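Local atomic coordinates of DUF5348 domain-containing protein (Ruminococcus gnavus, PDB entry 3NRL), a protein that is of unknown function, a small all-beta member of the DUF5348 family that forms an antiparallel sheet. Residues Val39-Asp43 with Val44-Val48. Residues are numbered along the deposited sequence; the frame is centred on the assembly and turned at random.
Sequences VKVKD and VWVPV
Val-39 and Val-41 pair with Val-46 and Val-44 across a tight antiparallel hairpin, closed by a type II' beta turn from Val-41 to Val-44. Each pair makes two backbone hydrogen bonds. Val-46 N to Val-39 O is 2.8 Å and nearly straight at 176°. Lys-40 and Trp-45 form the non-hydrogen-bonded pair between them. Their side chains share one face of the sheet. The lysine CG lies anti to its backbone N (chi1 -176°), and a bend at chi2 lays the chain over the indole. Lys-40 CD sits 3.8 Å from the centroid of the Trp-45 six-membered ring, a CH-pi contact over the face. Lys-40 CB touches Trp-45 CZ3 at 3.6 Å. With an alanine in place of Trp-45, the lysine methylenes would probably lose their aromatic platform and be freer to turn. The valines occupy the other face. Val-41 CG2 presses on Val-46 CG2 at 3.5 Å, a tight methyl contact. Val-39 CG2 meets Val-48 CG2 at 3.7 Å. Leu-61 touches Val-39, Val-41 and Val-48. Arg-72 makes a cation-pi contact with Trp-45. The hairpin joins strands 36-41 and 44-52, with strand 70-72 alongside 36-41 and strand 56-59 alongside 44-52.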
ATOM      1  N   VAL A  39      -0.687  -9.363  -9.494  1.00 17.20           N
ATOM      2  CA  VAL A  39      -0.062  -9.100  -8.208  1.00 10.07           C
ATOM      3  C   VAL A  39       1.375  -9.587  -8.320  1.00 13.32           C
ATOM      4  O   VAL A  39       1.634 -10.685  -8.820  1.00 15.99           O
ATOM      5  CB  VAL A  39      -0.717  -9.879  -7.045  1.00 15.55           C
ATOM      6  CG1 VAL A  39       0.136  -9.703  -5.772  1.00 12.78           C
ATOM      7  CG2 VAL A  39      -2.136  -9.382  -6.798  1.00 20.70           C
ATOM      8  N   LYS A  40       2.306  -8.766  -7.857  1.00 14.68           N
ATOM      9  CA  LYS A  40       3.711  -9.120  -7.903  1.00 18.00           C
ATOM     10  C   LYS A  40       4.023 -10.094  -6.769  1.00 18.31           C
ATOM     11  O   LYS A  40       3.724  -9.828  -5.602  1.00 17.03           O
ATOM     12  CB  LYS A  40       4.566  -7.859  -7.759  1.00 16.13           C
ATOM     13  CG  LYS A  40       6.062  -8.085  -7.883  1.00 34.54           C
ATOM     14  CD  LYS A  40       6.448  -8.439  -9.306  1.00 36.27           C
ATOM     15  CE  LYS A  40       7.960  -8.569  -9.445  1.00 53.79           C
ATOM     16  NZ  LYS A  40       8.673  -7.326  -9.033  1.00 44.87           N
ATOM     17  N   VAL A  41       4.595 -11.237  -7.129  1.00 18.88           N
ATOM     18  CA  VAL A  41       4.980 -12.250  -6.161  1.00 18.26           C
ATOM     19  C   VAL A  41       6.417 -12.580  -6.512  1.00 20.08           C
ATOM     20  O   VAL A  41       6.691 -13.266  -7.503  1.00 20.13           O
ATOM     21  CB  VAL A  41       4.116 -13.511  -6.276  1.00 23.14           C
ATOM     22  CG1 VAL A  41       4.578 -14.548  -5.261  1.00 25.59           C
ATOM     23  CG2 VAL A  41       2.658 -13.153  -6.050  1.00 20.52           C
ATOM     24  N   LYS A  42       7.329 -12.066  -5.695  1.00 21.32           N
ATOM     25  CA  LYS A  42       8.756 -12.239  -5.910  1.00 27.30           C
ATOM     26  C   LYS A  42       9.103 -11.664  -7.284  1.00 25.36           C
ATOM     27  O   LYS A  42       9.088 -10.449  -7.461  1.00 32.35           O
ATOM     28  CB  LYS A  42       9.155 -13.717  -5.812  1.00 25.68           C
ATOM     29  CG  LYS A  42      10.658 -13.921  -5.675  1.00 28.13           C
ATOM     30  CD  LYS A  42      11.016 -15.382  -5.442  1.00 41.40           C
ATOM     31  CE  LYS A  42      12.524 -15.564  -5.304  1.00 40.84           C
ATOM     32  NZ  LYS A  42      12.897 -16.985  -5.038  1.00 38.94           N
ATOM     33  N   ASP A  43       9.389 -12.519  -8.259  1.00 20.74           N
ATOM     34  CA  ASP A  43       9.740 -12.034  -9.591  1.00 33.53           C
ATOM     35  C   ASP A  43       8.654 -12.323 -10.624  1.00 37.81           C
ATOM     36  O   ASP A  43       8.845 -12.098 -11.819  1.00 33.18           O
ATOM     37  CB  ASP A  43      11.042 -12.685 -10.055  1.00 46.19           C
ATOM     38  CG  ASP A  43      10.936 -14.198 -10.138  1.00 55.91           C
ATOM     39  OD1 ASP A  43      10.684 -14.840  -9.093  1.00 55.06           O
ATOM     40  OD2 ASP A  43      11.098 -14.745 -11.250  1.00 66.31           O
ATOM     41  N   VAL A  44       7.510 -12.817 -10.162  1.00 30.38           N
ATOM     42  CA  VAL A  44       6.423 -13.162 -11.068  1.00 27.35           C
ATOM     43  C   VAL A  44       5.154 -12.358 -10.840  1.00 31.59           C
ATOM     44  O   VAL A  44       4.883 -11.910  -9.728  1.00 25.16           O
ATOM     45  CB  VAL A  44       6.077 -14.657 -10.940  1.00 27.97           C
ATOM     46  CG1 VAL A  44       4.929 -15.009 -11.853  1.00 35.77           C
ATOM     47  CG2 VAL A  44       7.305 -15.498 -11.278  1.00 33.97           C
ATOM     48  N   TRP A  45       4.381 -12.182 -11.910  1.00 24.77           N
ATOM     49  CA  TRP A  45       3.117 -11.471 -11.840  1.00 22.95           C
ATOM     50  C   TRP A  45       2.013 -12.521 -11.891  1.00 26.21           C
ATOM     51  O   TRP A  45       1.935 -13.300 -12.843  1.00 24.83           O
ATOM     52  CB  TRP A  45       2.971 -10.500 -13.013  1.00 19.45           C
ATOM     53  CG  TRP A  45       3.904  -9.338 -12.950  1.00 26.39           C
ATOM     54  CD1 TRP A  45       5.078  -9.185 -13.635  1.00 29.11           C
ATOM     55  CD2 TRP A  45       3.738  -8.149 -12.168  1.00 25.94           C
ATOM     56  NE1 TRP A  45       5.650  -7.967 -13.331  1.00 25.77           N
ATOM     57  CE2 TRP A  45       4.846  -7.311 -12.435  1.00 29.23           C
ATOM     58  CE3 TRP A  45       2.757  -7.708 -11.270  1.00 19.76           C
ATOM     59  CZ2 TRP A  45       5.001  -6.055 -11.832  1.00 18.35           C
ATOM     60  CZ3 TRP A  45       2.910  -6.461 -10.670  1.00 24.39           C
ATOM     61  CH2 TRP A  45       4.024  -5.649 -10.959  1.00 25.15           C
ATOM     62  N   VAL A  46       1.168 -12.538 -10.863  1.00 22.92           N
ATOM     63  CA  VAL A  46       0.075 -13.500 -10.765  1.00 20.50           C
ATOM     64  C   VAL A  46      -1.263 -12.841 -11.083  1.00 18.37           C
ATOM     65  O   VAL A  46      -1.628 -11.842 -10.466  1.00 15.08           O
ATOM     66  CB  VAL A  46      -0.007 -14.089  -9.333  1.00 32.92           C
ATOM     67  CG1 VAL A  46      -1.091 -15.158  -9.263  1.00 23.81           C
ATOM     68  CG2 VAL A  46       1.348 -14.654  -8.920  1.00 28.35           C
ATOM     69  N   PRO A  47      -2.014 -13.396 -12.049  1.00 17.00           N
ATOM     70  CA  PRO A  47      -3.316 -12.833 -12.421  1.00 18.79           C
ATOM     71  C   PRO A  47      -4.369 -13.074 -11.345  1.00 16.87           C
ATOM     72  O   PRO A  47      -4.560 -14.200 -10.886  1.00 22.41           O
ATOM     73  CB  PRO A  47      -3.648 -13.561 -13.722  1.00 23.03           C
ATOM     74  CG  PRO A  47      -3.036 -14.905 -13.505  1.00 18.82           C
ATOM     75  CD  PRO A  47      -1.681 -14.547 -12.908  1.00 22.29           C
ATOM     76  N   VAL A  48      -5.046 -12.010 -10.937  1.00 15.27           N
ATOM     77  CA  VAL A  48      -6.081 -12.137  -9.922  1.00 14.98           C
ATOM     78  C   VAL A  48      -7.305 -11.327 -10.306  1.00 21.72           C
ATOM     79  O   VAL A  48      -7.280 -10.543 -11.257  1.00 22.94           O
ATOM     80  CB  VAL A  48      -5.596 -11.632  -8.539  1.00 15.99           C
ATOM     81  CG1 VAL A  48      -4.349 -12.378  -8.111  1.00 16.83           C
ATOM     82  CG2 VAL A  48      -5.309 -10.135  -8.602  1.00 16.63           C
TER